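PDB 4PEY: putative secreted protein from Streptomyces sp. SirexAA-E, which hydrolyses laminarin and laminarioligosaccharides as an exo-beta-1,3-glucanase, releasing glucose and laminaribiose as end products. Local coordinates for residues 47-52 with 104-109; 54-59 with 287-292; 71-76 with 108-113; 93-98 with 126-131. The protein carries 1 engineered substitution. One frame throughout, in Å; residues are numbered along the deposited sequence.

Contact 1 of 4, residues 47-52 with 104-109; sequences SNQFGT and ATQNFW. With BGC (beta-D-glucopyranose), chain B.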
# COMPACT_ATOMS: atom_id res chain seq x y z
N SER A 47 -5.00 -19.97 2.44
CA SER A 47 -6.32 -19.43 2.72
C SER A 47 -6.39 -18.84 4.12
O SER A 47 -7.48 -18.64 4.67
CB SER A 47 -7.40 -20.50 2.54
OG SER A 47 -7.16 -21.61 3.38
N ASN A 48 -5.23 -18.55 4.71
CA ASN A 48 -5.16 -18.04 6.08
C ASN A 48 -5.36 -16.53 6.12
O ASN A 48 -4.45 -15.79 6.51
CB ASN A 48 -3.82 -18.44 6.70
CG ASN A 48 -3.83 -18.38 8.22
OD1 ASN A 48 -4.84 -18.06 8.84
ND2 ASN A 48 -2.69 -18.71 8.82
N GLN A 49 -6.54 -16.07 5.72
CA GLN A 49 -6.76 -14.65 5.47
C GLN A 49 -6.64 -13.80 6.74
O GLN A 49 -6.16 -12.66 6.69
CB GLN A 49 -8.12 -14.41 4.80
CG GLN A 49 -8.36 -12.93 4.53
CD GLN A 49 -9.56 -12.62 3.64
OE1 GLN A 49 -9.78 -11.46 3.29
NE2 GLN A 49 -10.33 -13.63 3.29
N PHE A 50 -7.06 -14.35 7.88
CA PHE A 50 -7.09 -13.55 9.11
C PHE A 50 -6.31 -14.16 10.28
O PHE A 50 -6.47 -13.73 11.42
CB PHE A 50 -8.54 -13.30 9.53
CG PHE A 50 -9.32 -12.47 8.55
CD1 PHE A 50 -9.01 -11.12 8.35
CD2 PHE A 50 -10.37 -13.03 7.82
CE1 PHE A 50 -9.72 -10.35 7.45
CE2 PHE A 50 -11.09 -12.25 6.91
CZ PHE A 50 -10.77 -10.92 6.73
N GLY A 51 -5.46 -15.15 10.00
CA GLY A 51 -4.69 -15.78 11.05
C GLY A 51 -3.57 -14.90 11.55
O GLY A 51 -3.30 -13.83 10.99
N THR A 52 -2.90 -15.35 12.61
CA THR A 52 -1.83 -14.56 13.22
C THR A 52 -0.43 -15.03 12.83
O THR A 52 0.56 -14.42 13.24
CB THR A 52 -1.95 -14.57 14.76
OG1 THR A 52 -2.04 -15.92 15.23
CG2 THR A 52 -3.20 -13.80 15.21
N ALA A 104 -9.69 -13.15 -7.37
CA ALA A 104 -8.45 -12.64 -6.75
C ALA A 104 -8.65 -11.43 -5.82
O ALA A 104 -7.67 -10.87 -5.33
CB ALA A 104 -7.43 -12.28 -7.84
N THR A 105 -9.90 -11.06 -5.56
CA THR A 105 -10.17 -9.82 -4.81
C THR A 105 -9.96 -9.92 -3.30
O THR A 105 -10.22 -8.95 -2.59
CB THR A 105 -11.61 -9.29 -5.05
OG1 THR A 105 -12.58 -10.25 -4.59
CG2 THR A 105 -11.84 -8.97 -6.52
N GLN A 106 -9.51 -11.07 -2.80
CA GLN A 106 -9.09 -11.13 -1.40
C GLN A 106 -7.62 -11.55 -1.26
O GLN A 106 -7.18 -11.97 -0.19
CB GLN A 106 -10.03 -12.05 -0.59
CG GLN A 106 -11.45 -11.48 -0.58
CD GLN A 106 -12.47 -12.23 0.26
OE1 GLN A 106 -12.13 -13.08 1.08
NE2 GLN A 106 -13.74 -11.89 0.06
N ASN A 107 -6.85 -11.39 -2.34
CA ASN A 107 -5.43 -11.73 -2.31
C ASN A 107 -4.61 -10.56 -1.75
O ASN A 107 -3.97 -9.80 -2.50
CB ASN A 107 -4.93 -12.13 -3.70
CG ASN A 107 -5.32 -13.57 -4.07
OD1 ASN A 107 -5.89 -14.29 -3.25
ND2 ASN A 107 -5.02 -13.99 -5.30
N PHE A 108 -4.64 -10.44 -0.42
CA PHE A 108 -4.07 -9.32 0.33
C PHE A 108 -2.79 -9.67 1.07
O PHE A 108 -2.48 -10.85 1.25
CB PHE A 108 -5.04 -8.81 1.41
CG PHE A 108 -6.45 -8.52 0.93
CD1 PHE A 108 -6.69 -7.78 -0.22
CD2 PHE A 108 -7.53 -8.95 1.69
CE1 PHE A 108 -7.99 -7.50 -0.62
CE2 PHE A 108 -8.84 -8.66 1.31
CZ PHE A 108 -9.07 -7.94 0.15
N TRP A 109 -2.10 -8.64 1.56
CA TRP A 109 -1.08 -8.72 2.61
C TRP A 109 0.04 -9.70 2.28
O TRP A 109 0.25 -10.69 2.98
CB TRP A 109 -1.72 -9.09 3.98
CG TRP A 109 -2.79 -8.10 4.43
CD1 TRP A 109 -2.65 -6.75 4.57
CD2 TRP A 109 -4.15 -8.40 4.79
NE1 TRP A 109 -3.84 -6.19 4.98
CE2 TRP A 109 -4.78 -7.18 5.12
CE3 TRP A 109 -4.90 -9.58 4.86
CZ2 TRP A 109 -6.12 -7.11 5.50
CZ3 TRP A 109 -6.23 -9.51 5.23
CH2 TRP A 109 -6.83 -8.28 5.54
C2 BGC B . -12.83 -4.42 -2.38
C3 BGC B . -12.11 -4.97 -1.15
C4 BGC B . -12.92 -6.11 -0.55
C5 BGC B . -13.15 -7.18 -1.60
C6 BGC B . -13.92 -8.36 -1.03
C1 BGC B . -13.27 -5.54 -3.33
O2 BGC B . -11.97 -3.51 -3.05
O3 BGC B . -11.98 -3.94 -0.18
O4 BGC B . -12.25 -6.65 0.57
O5 BGC B . -13.91 -6.61 -2.64
O6 BGC B . -15.25 -7.96 -0.77
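Gln49 reaches across to Gln106 with its chain extended, CG anti to the backbone N (chi1 -180°), and the two side chains cross at about a right angle. NE2 of Gln49 donates to OE1 of Gln106 over 2.9 Å; the two amide planes are turned 51° apart, and the donor stands 26° off the carbonyl plane of Gln106. The other half of the same amide is busy too: OE1 is hydrogen-bonded to His406 and lies at the edge of the Phe108 ring, 3.6 Å from Phe108 CE2. The backbone joins this tight, buried part, with Gln49 O 3.5 Å from Trp109 CZ3 and hydrogen-bonded to Tyr74 OH, and one face of the Phe50 ring is covered at its centre by Gln49 CG. The looser side is where Phe50, partly exposed, meets Trp109 through a single approach, Phe50 CE1 to Trp109 CH2 at 4.0 Å. An alanine at Gln49 would probably leave Gln106 OE1 and His406 NE2 without their amide partner and open a gap under the Phe50 ring. Beyond the amide pair comes the sugar: Phe108 CZ lies 3.5 Å from O4 of the glucose, and Gln106 NE2 is 3.7 Å from its C6. Gln49 is thus a second-shell residue, and its bond is likely to fix the amide of Gln106 in the wall of the glucose-binding pocket of this family 55 glycoside hydrolase.

Contact 2 of 4, residues 54-59 with 287-292; sequences RYALMF and FTPGVY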
# COMPACT_ATOMS: atom_id res chain seq x y z
N ARG A 54 2.88 -15.40 10.55
CA ARG A 54 3.61 -14.44 9.72
C ARG A 54 4.92 -15.04 9.25
O ARG A 54 5.62 -15.67 10.05
CB ARG A 54 3.91 -13.16 10.52
CG ARG A 54 2.69 -12.40 11.04
CD ARG A 54 1.93 -11.78 9.88
NE ARG A 54 0.89 -10.85 10.32
CZ ARG A 54 -0.36 -11.20 10.62
NH1 ARG A 54 -0.74 -12.47 10.57
NH2 ARG A 54 -1.24 -10.27 11.00
N TYR A 55 5.29 -14.82 7.99
CA TYR A 55 6.51 -15.41 7.44
C TYR A 55 7.25 -14.47 6.52
O TYR A 55 6.63 -13.84 5.65
CB TYR A 55 6.21 -16.69 6.65
CG TYR A 55 5.58 -17.79 7.44
CD1 TYR A 55 4.20 -17.89 7.55
CD2 TYR A 55 6.35 -18.76 8.06
CE1 TYR A 55 3.61 -18.90 8.26
CE2 TYR A 55 5.77 -19.78 8.77
CZ TYR A 55 4.40 -19.85 8.87
OH TYR A 55 3.81 -20.87 9.58
N ALA A 56 8.58 -14.42 6.67
CA ALA A 56 9.43 -13.77 5.67
C ALA A 56 10.35 -14.81 5.05
O ALA A 56 11.02 -15.56 5.77
CB ALA A 56 10.26 -12.64 6.29
N LEU A 57 10.36 -14.87 3.72
CA LEU A 57 11.24 -15.77 2.97
C LEU A 57 12.35 -14.92 2.37
O LEU A 57 12.08 -14.01 1.57
CB LEU A 57 10.47 -16.51 1.88
CG LEU A 57 9.13 -17.13 2.29
CD1 LEU A 57 8.41 -17.73 1.09
CD2 LEU A 57 9.33 -18.17 3.40
N MET A 58 13.59 -15.19 2.75
CA MET A 58 14.73 -14.38 2.34
C MET A 58 15.75 -15.23 1.61
O MET A 58 16.14 -16.28 2.11
CB MET A 58 15.37 -13.70 3.55
CG MET A 58 14.53 -12.59 4.16
SD MET A 58 14.57 -11.14 3.10
CE MET A 58 13.77 -9.92 4.13
N PHE A 59 16.19 -14.77 0.45
CA PHE A 59 17.11 -15.55 -0.37
C PHE A 59 18.45 -14.86 -0.54
O PHE A 59 18.53 -13.73 -1.04
CB PHE A 59 16.47 -15.81 -1.74
CG PHE A 59 15.31 -16.78 -1.69
CD1 PHE A 59 14.08 -16.40 -1.18
CD2 PHE A 59 15.47 -18.08 -2.15
CE1 PHE A 59 13.02 -17.30 -1.12
CE2 PHE A 59 14.43 -18.98 -2.10
CZ PHE A 59 13.20 -18.59 -1.58
N PHE A 287 11.23 -4.93 12.62
CA PHE A 287 10.17 -5.78 13.15
C PHE A 287 10.19 -7.13 12.44
O PHE A 287 9.85 -7.23 11.26
CB PHE A 287 8.78 -5.12 12.99
CG PHE A 287 8.58 -3.91 13.86
CD1 PHE A 287 9.04 -2.67 13.46
CD2 PHE A 287 7.91 -4.02 15.08
CE1 PHE A 287 8.84 -1.55 14.26
CE2 PHE A 287 7.72 -2.90 15.87
CZ PHE A 287 8.18 -1.67 15.47
N THR A 288 10.58 -8.17 13.16
CA THR A 288 10.55 -9.51 12.60
C THR A 288 9.08 -9.95 12.48
O THR A 288 8.21 -9.36 13.14
CB THR A 288 11.37 -10.50 13.47
OG1 THR A 288 10.78 -10.61 14.77
CG2 THR A 288 12.80 -10.01 13.61
N PRO A 289 8.79 -10.96 11.64
CA PRO A 289 7.38 -11.29 11.39
C PRO A 289 6.67 -11.79 12.63
O PRO A 289 7.11 -12.74 13.28
CB PRO A 289 7.46 -12.40 10.33
CG PRO A 289 8.85 -12.27 9.73
CD PRO A 289 9.70 -11.82 10.87
N GLY A 290 5.57 -11.13 12.97
CA GLY A 290 4.79 -11.51 14.12
C GLY A 290 3.71 -10.48 14.37
O GLY A 290 3.56 -9.54 13.59
N VAL A 291 2.98 -10.67 15.46
CA VAL A 291 1.92 -9.75 15.84
C VAL A 291 2.27 -9.17 17.20
O VAL A 291 2.46 -9.92 18.18
CB VAL A 291 0.55 -10.46 15.88
CG1 VAL A 291 -0.53 -9.50 16.37
CG2 VAL A 291 0.20 -11.01 14.51
N TYR A 292 2.33 -7.85 17.26
CA TYR A 292 2.81 -7.12 18.43
C TYR A 292 1.72 -6.24 19.05
O TYR A 292 1.35 -5.23 18.48
CB TYR A 292 4.01 -6.25 18.05
CG TYR A 292 5.13 -7.04 17.42
CD1 TYR A 292 5.20 -7.21 16.04
CD2 TYR A 292 6.09 -7.64 18.21
CE1 TYR A 292 6.22 -7.96 15.47
CE2 TYR A 292 7.11 -8.38 17.65
CZ TYR A 292 7.17 -8.53 16.28
OH TYR A 292 8.20 -9.28 15.75
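Arg54 lays its guanidinium flat beneath Val291, whose CG2 sits 3.8 Å above the plane and over its centre. The opposite face is taken by Tyr74, in a cation-pi contact, so that the charged group is sandwiched between a methyl and a ring. A bend at chi2 (-69°) turns CD of the arginine out of a straight run. The guanidinium is hydrogen-bonded to Leu312 O through NE, to Thr314 OG1 through NH2 and to Gly51 O through NH1. Nearer the backbone the packing is aliphatic. Arg54 CB rests 3.6 Å from Pro289 CB and equally close to Gly290 N, while Ala56 CB faces Pro289 CG at 3.7 Å, so the proline ring presents two successive carbons to two alternate residues, 54 and 56. The backbones run in nearly opposite directions there (162° apart), yet no hydrogen bond links the two segments. The turn ahead of Val291 is braced from within by Tyr292, whose OH donates to Thr288 O over 2.6 Å. Residues 54-59 lie in the first beta-helix and 287-292 near the start of the second; the packing is part of the junction between the two tandem beta-helix domains of glycoside hydrolase family 55.

Contact 3 of 4, residues 71-76 with 108-113; sequences IGFYTS and FWRSAE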
# COMPACT_ATOMS: atom_id res chain seq x y z
N ILE A 71 2.98 -17.64 -3.12
CA ILE A 71 2.94 -16.72 -1.99
C ILE A 71 1.52 -16.59 -1.45
O ILE A 71 0.63 -16.10 -2.15
CB ILE A 71 3.48 -15.34 -2.40
CG1 ILE A 71 4.85 -15.48 -3.09
CG2 ILE A 71 3.55 -14.42 -1.19
CD1 ILE A 71 5.92 -16.20 -2.27
N GLY A 72 1.30 -17.06 -0.22
CA GLY A 72 0.01 -16.94 0.44
C GLY A 72 -0.11 -15.69 1.29
O GLY A 72 0.68 -14.75 1.13
N PHE A 73 -1.09 -15.67 2.19
CA PHE A 73 -1.28 -14.53 3.09
C PHE A 73 -0.08 -14.33 4.01
O PHE A 73 0.59 -15.30 4.39
CB PHE A 73 -2.54 -14.71 3.94
CG PHE A 73 -3.82 -14.49 3.18
CD1 PHE A 73 -4.50 -15.56 2.59
CD2 PHE A 73 -4.34 -13.21 3.04
CE1 PHE A 73 -5.68 -15.34 1.88
CE2 PHE A 73 -5.52 -12.98 2.34
CZ PHE A 73 -6.19 -14.05 1.76
N TYR A 74 0.17 -13.07 4.37
CA TYR A 74 1.19 -12.69 5.36
C TYR A 74 2.54 -13.34 5.10
O TYR A 74 3.23 -13.76 6.02
CB TYR A 74 0.72 -13.03 6.78
CG TYR A 74 -0.66 -12.51 7.12
CD1 TYR A 74 -0.89 -11.15 7.32
CD2 TYR A 74 -1.73 -13.38 7.23
CE1 TYR A 74 -2.16 -10.68 7.63
CE2 TYR A 74 -3.00 -12.92 7.54
CZ TYR A 74 -3.21 -11.57 7.74
OH TYR A 74 -4.48 -11.14 8.05
N THR A 75 2.91 -13.38 3.83
CA THR A 75 4.19 -13.92 3.42
C THR A 75 4.92 -12.87 2.58
O THR A 75 4.37 -12.38 1.59
CB THR A 75 4.02 -15.22 2.60
OG1 THR A 75 3.31 -16.19 3.40
CG2 THR A 75 5.36 -15.80 2.24
N SER A 76 6.13 -12.49 3.00
CA SER A 76 6.99 -11.66 2.18
C SER A 76 8.07 -12.53 1.56
O SER A 76 8.51 -13.51 2.18
CB SER A 76 7.64 -10.52 2.98
OG SER A 76 8.43 -11.03 4.04
N PHE A 108 -4.64 -10.44 -0.42
CA PHE A 108 -4.07 -9.32 0.33
C PHE A 108 -2.79 -9.67 1.07
O PHE A 108 -2.48 -10.85 1.25
CB PHE A 108 -5.04 -8.81 1.41
CG PHE A 108 -6.45 -8.52 0.93
CD1 PHE A 108 -6.69 -7.78 -0.22
CD2 PHE A 108 -7.53 -8.95 1.69
CE1 PHE A 108 -7.99 -7.50 -0.62
CE2 PHE A 108 -8.84 -8.66 1.31
CZ PHE A 108 -9.07 -7.94 0.15
N TRP A 109 -2.10 -8.64 1.56
CA TRP A 109 -1.08 -8.72 2.61
C TRP A 109 0.04 -9.70 2.28
O TRP A 109 0.25 -10.69 2.98
CB TRP A 109 -1.72 -9.09 3.98
CG TRP A 109 -2.79 -8.10 4.43
CD1 TRP A 109 -2.65 -6.75 4.57
CD2 TRP A 109 -4.15 -8.40 4.79
NE1 TRP A 109 -3.84 -6.19 4.98
CE2 TRP A 109 -4.78 -7.18 5.12
CE3 TRP A 109 -4.90 -9.58 4.86
CZ2 TRP A 109 -6.12 -7.11 5.50
CZ3 TRP A 109 -6.23 -9.51 5.23
CH2 TRP A 109 -6.83 -8.28 5.54
N ARG A 110 0.78 -9.40 1.22
CA ARG A 110 1.95 -10.20 0.86
C ARG A 110 2.87 -9.31 0.04
O ARG A 110 2.48 -8.21 -0.33
CB ARG A 110 1.53 -11.47 0.10
CG ARG A 110 0.84 -11.23 -1.25
CD ARG A 110 -0.01 -12.43 -1.65
NE ARG A 110 -1.22 -12.51 -0.84
CZ ARG A 110 -2.04 -13.55 -0.79
NH1 ARG A 110 -1.78 -14.66 -1.49
NH2 ARG A 110 -3.12 -13.49 -0.01
N SER A 111 4.10 -9.75 -0.21
CA SER A 111 5.02 -8.87 -0.95
C SER A 111 6.16 -9.60 -1.62
O SER A 111 6.57 -10.67 -1.18
CB SER A 111 5.60 -7.81 -0.00
OG SER A 111 6.38 -8.42 1.02
N ALA A 112 6.67 -9.00 -2.69
CA ALA A 112 7.87 -9.47 -3.39
C ALA A 112 8.81 -8.30 -3.60
O ALA A 112 8.37 -7.23 -4.01
CB ALA A 112 7.52 -10.10 -4.74
N GLU A 113 10.10 -8.50 -3.33
CA GLU A 113 11.08 -7.43 -3.49
C GLU A 113 12.48 -7.95 -3.84
O GLU A 113 12.92 -8.97 -3.32
CB GLU A 113 11.13 -6.58 -2.21
CG GLU A 113 12.06 -5.37 -2.25
CD GLU A 113 11.87 -4.44 -1.07
OE1 GLU A 113 11.55 -4.93 0.05
OE2 GLU A 113 12.02 -3.21 -1.24
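Phe73 carries Arg110 on one face: NH2 of the arginine stands 3.2 Å above the ring plane and over its centre, a cation-pi contact with Arg110 CZ 4.5 Å from the Phe73 centroid. These groups lie at one end of the paired parallel strands 75-79 and 110-113, on successive coils of a parallel beta-helix. At the edge of the Phe73 ring, near its plane, comes Trp109 CE3. The guanidinium itself has Gly72 O and Phe73 N over one face, both toward its rim. Trp109 lies beside Tyr74 and points the same way; the planes are only 4° apart, but the rings are slid so that they barely overlap, with the Tyr74 and six-membered Trp109 centroids 5.6 Å apart. A bend at chi3 (73°) places NE of Arg110, and the far end of the chain folds back on its own segment: NE and NH2 both donate to Phe108 O, each at 3.0 Å, NH2 on a lone pair and NE from 56° above the carbonyl plane. The remaining nitrogen, NH1, crosses to Ile71 O at 2.9 Å. Bonded to both segments, the guanidinium is likely to steady the type II turn from Gly72 to Thr75, and Tyr74 N adds a weak bond to Trp109 O. Further along, Ser111 N donates to Thr75 O over 3.2 Å, and Ser111 OG lies 3.1 Å from Ser76 CB.

Contact 4 of 4, residues 93-98 with 126-131; sequences VTVDAG and WAVSQA. With BGC (beta-D-glucopyranose), chain C; BGC (beta-D-glucopyranose), chain D; BGC (beta-D-glucopyranose), chain E.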
# COMPACT_ATOMS: atom_id res chain seq x y z
N VAL A 93 7.68 -16.36 -8.87
CA VAL A 93 7.08 -15.93 -7.62
C VAL A 93 5.60 -15.71 -7.94
O VAL A 93 5.22 -14.72 -8.57
CB VAL A 93 7.74 -14.65 -7.05
CG1 VAL A 93 6.97 -14.13 -5.86
CG2 VAL A 93 9.18 -14.95 -6.64
N THR A 94 4.78 -16.67 -7.53
CA THR A 94 3.41 -16.80 -8.02
C THR A 94 2.35 -16.42 -7.00
O THR A 94 2.38 -16.91 -5.87
CB THR A 94 3.15 -18.24 -8.47
OG1 THR A 94 4.04 -18.57 -9.55
CG2 THR A 94 1.69 -18.44 -8.92
N VAL A 95 1.41 -15.57 -7.40
CA VAL A 95 0.14 -15.47 -6.69
C VAL A 95 -1.00 -15.77 -7.66
O VAL A 95 -1.09 -15.16 -8.74
CB VAL A 95 -0.07 -14.08 -6.04
CG1 VAL A 95 -1.44 -13.99 -5.38
CG2 VAL A 95 1.02 -13.79 -5.01
N ASP A 96 -1.85 -16.72 -7.29
CA ASP A 96 -3.03 -17.06 -8.08
C ASP A 96 -4.22 -17.13 -7.11
O ASP A 96 -4.06 -16.85 -5.92
CB ASP A 96 -2.83 -18.39 -8.84
CG ASP A 96 -3.75 -18.53 -10.07
OD1 ASP A 96 -4.68 -17.72 -10.27
OD2 ASP A 96 -3.56 -19.50 -10.83
N ALA A 97 -5.39 -17.48 -7.61
CA ALA A 97 -6.60 -17.38 -6.80
C ALA A 97 -7.37 -18.69 -6.66
O ALA A 97 -8.59 -18.69 -6.49
CB ALA A 97 -7.50 -16.29 -7.37
N GLY A 98 -6.66 -19.82 -6.70
CA GLY A 98 -7.30 -21.12 -6.60
C GLY A 98 -8.14 -21.30 -5.34
O GLY A 98 -9.22 -21.89 -5.39
N TRP A 126 1.37 -12.63 -10.99
CA TRP A 126 1.25 -11.93 -9.70
C TRP A 126 -0.18 -11.40 -9.59
O TRP A 126 -0.44 -10.21 -9.76
CB TRP A 126 2.30 -10.81 -9.59
CG TRP A 126 2.39 -10.07 -8.27
CD1 TRP A 126 1.98 -8.79 -8.01
CD2 TRP A 126 2.96 -10.56 -7.04
NE1 TRP A 126 2.25 -8.46 -6.71
CE2 TRP A 126 2.84 -9.52 -6.09
CE3 TRP A 126 3.55 -11.77 -6.66
CZ2 TRP A 126 3.30 -9.66 -4.77
CZ3 TRP A 126 4.00 -11.91 -5.35
CH2 TRP A 126 3.86 -10.86 -4.42
N ALA A 127 -1.12 -12.31 -9.34
CA ALA A 127 -2.55 -11.98 -9.40
C ALA A 127 -3.07 -11.56 -8.04
O ALA A 127 -3.71 -12.33 -7.32
CB ALA A 127 -3.34 -13.16 -9.94
N VAL A 128 -2.79 -10.31 -7.69
CA VAL A 128 -3.04 -9.80 -6.35
C VAL A 128 -4.11 -8.72 -6.34
O VAL A 128 -4.44 -8.15 -7.39
CB VAL A 128 -1.75 -9.22 -5.74
CG1 VAL A 128 -0.70 -10.31 -5.63
CG2 VAL A 128 -1.24 -8.06 -6.60
N SER A 129 -4.65 -8.45 -5.16
CA SER A 129 -5.41 -7.21 -4.99
C SER A 129 -4.61 -6.29 -4.07
O SER A 129 -3.40 -6.14 -4.26
CB SER A 129 -6.82 -7.49 -4.49
OG SER A 129 -7.53 -8.12 -5.55
N GLN A 130 -5.26 -5.65 -3.09
CA GLN A 130 -4.59 -4.59 -2.34
C GLN A 130 -3.55 -5.08 -1.32
O GLN A 130 -3.59 -6.23 -0.86
CB GLN A 130 -5.63 -3.71 -1.63
CG GLN A 130 -6.56 -2.95 -2.59
CD GLN A 130 -7.90 -3.65 -2.81
OE1 GLN A 130 -8.02 -4.86 -2.59
NE2 GLN A 130 -8.90 -2.89 -3.23
N ALA A 131 -2.61 -4.19 -0.98
CA ALA A 131 -1.52 -4.44 -0.03
C ALA A 131 -0.67 -5.62 -0.45
O ALA A 131 -0.36 -6.51 0.36
CB ALA A 131 -2.07 -4.65 1.39
C2 BGC C . -5.78 -22.30 -9.87
C3 BGC C . -4.74 -23.33 -9.46
C4 BGC C . -5.19 -24.12 -8.23
C5 BGC C . -6.61 -24.64 -8.40
C6 BGC C . -7.09 -25.36 -7.13
C1 BGC C . -7.19 -22.89 -9.93
O1 BGC C . -8.09 -21.81 -10.10
O2 BGC C . -5.43 -21.76 -11.13
O3 BGC C . -3.53 -22.65 -9.20
O4 BGC C . -4.30 -25.20 -8.02
O5 BGC C . -7.49 -23.58 -8.73
O6 BGC C . -6.97 -24.52 -6.00
C2 BGC D . -1.25 -22.21 -9.94
C3 BGC D . 0.07 -22.86 -10.33
C4 BGC D . 0.47 -23.88 -9.28
C5 BGC D . -0.66 -24.86 -9.01
C6 BGC D . -0.29 -25.78 -7.84
C1 BGC D . -2.30 -23.30 -9.74
O2 BGC D . -1.66 -21.30 -10.93
O3 BGC D . 1.06 -21.86 -10.43
O4 BGC D . 1.62 -24.58 -9.72
O5 BGC D . -1.86 -24.17 -8.71
O6 BGC D . -1.33 -26.70 -7.61
C2 BGC E . 1.45 -20.17 -12.21
C3 BGC E . 2.02 -20.02 -13.61
C4 BGC E . 3.32 -20.81 -13.78
C5 BGC E . 3.16 -22.24 -13.26
C6 BGC E . 4.49 -22.98 -13.23
C1 BGC E . 1.36 -21.65 -11.85
O2 BGC E . 0.17 -19.57 -12.12
O3 BGC E . 2.24 -18.66 -13.87
O4 BGC E . 3.69 -20.86 -15.14
O5 BGC E . 2.64 -22.23 -11.94
O6 BGC E . 4.27 -24.37 -13.18
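A laminaritriose site on the flank of the parallel beta-helix backs onto this contact, where Val95 packs against Trp126 and Asp96, pointing away from 126-131, takes hold of the sugar. OD2 of Asp96 accepts from O2 of two linked glucoses, at 2.6 Å from the chain D sugar and 2.9 Å from that of chain C. CG is anti to the backbone N (chi1 -158°), and OD2 beyond it meets the sugars. OD1 takes two backbone N-H groups, Ala97 N from above the carboxylate plane and Asp148 N, which would hold the carboxylate's rotation. An alanine at Asp96 would probably leave both O2 hydroxyls without their shared acceptor and the two backbone N-H groups without OD1. Thr94 CG2 comes to 3.7 Å from O2 of the chain E glucose, and Gly98 CA approaches O5 of the chain C sugar to 3.3 Å. Behind the site the chemistry turns apolar. Val95 CG2 presses on Trp126 CZ3 at 3.5 Å, and Val93 CG1 reaches the same carbon at 3.7 Å. Val128 and Val95 cross at about a right angle, CG1 to CG1 at 3.8 Å, while Val128 CG1 also lies over one face of the Trp126 indole, toward the rim. A single backbone bridge ties the two segments: Ala127 N donates to Val95 O over 2.9 Å, from 37° above the carbonyl plane.

Overall arrangement
All four contacts are mainly buried, and none is a surface patch. Contacts 1 and 3 share Phe108 and Trp109, contact 1 on the glucose-pocket side, contact 3 beside the paired strands 75-79 and 110-113; Gln49 O with Tyr74 OH joins them. Contact 3 has the most hydrogen bonds across its segments, two from backbone N-H groups and one from Arg110. Contact 4 lies next to it, linked through Ile71 N and Thr94 O, and combines an apolar interior with a carboxylate turned to a second sugar site. Contact 2 is the one farthest from contact 4, about 19 Å between centres, and joins residues far apart in the chain with no hydrogen bond between its own segments; it still touches contacts 1 and 3.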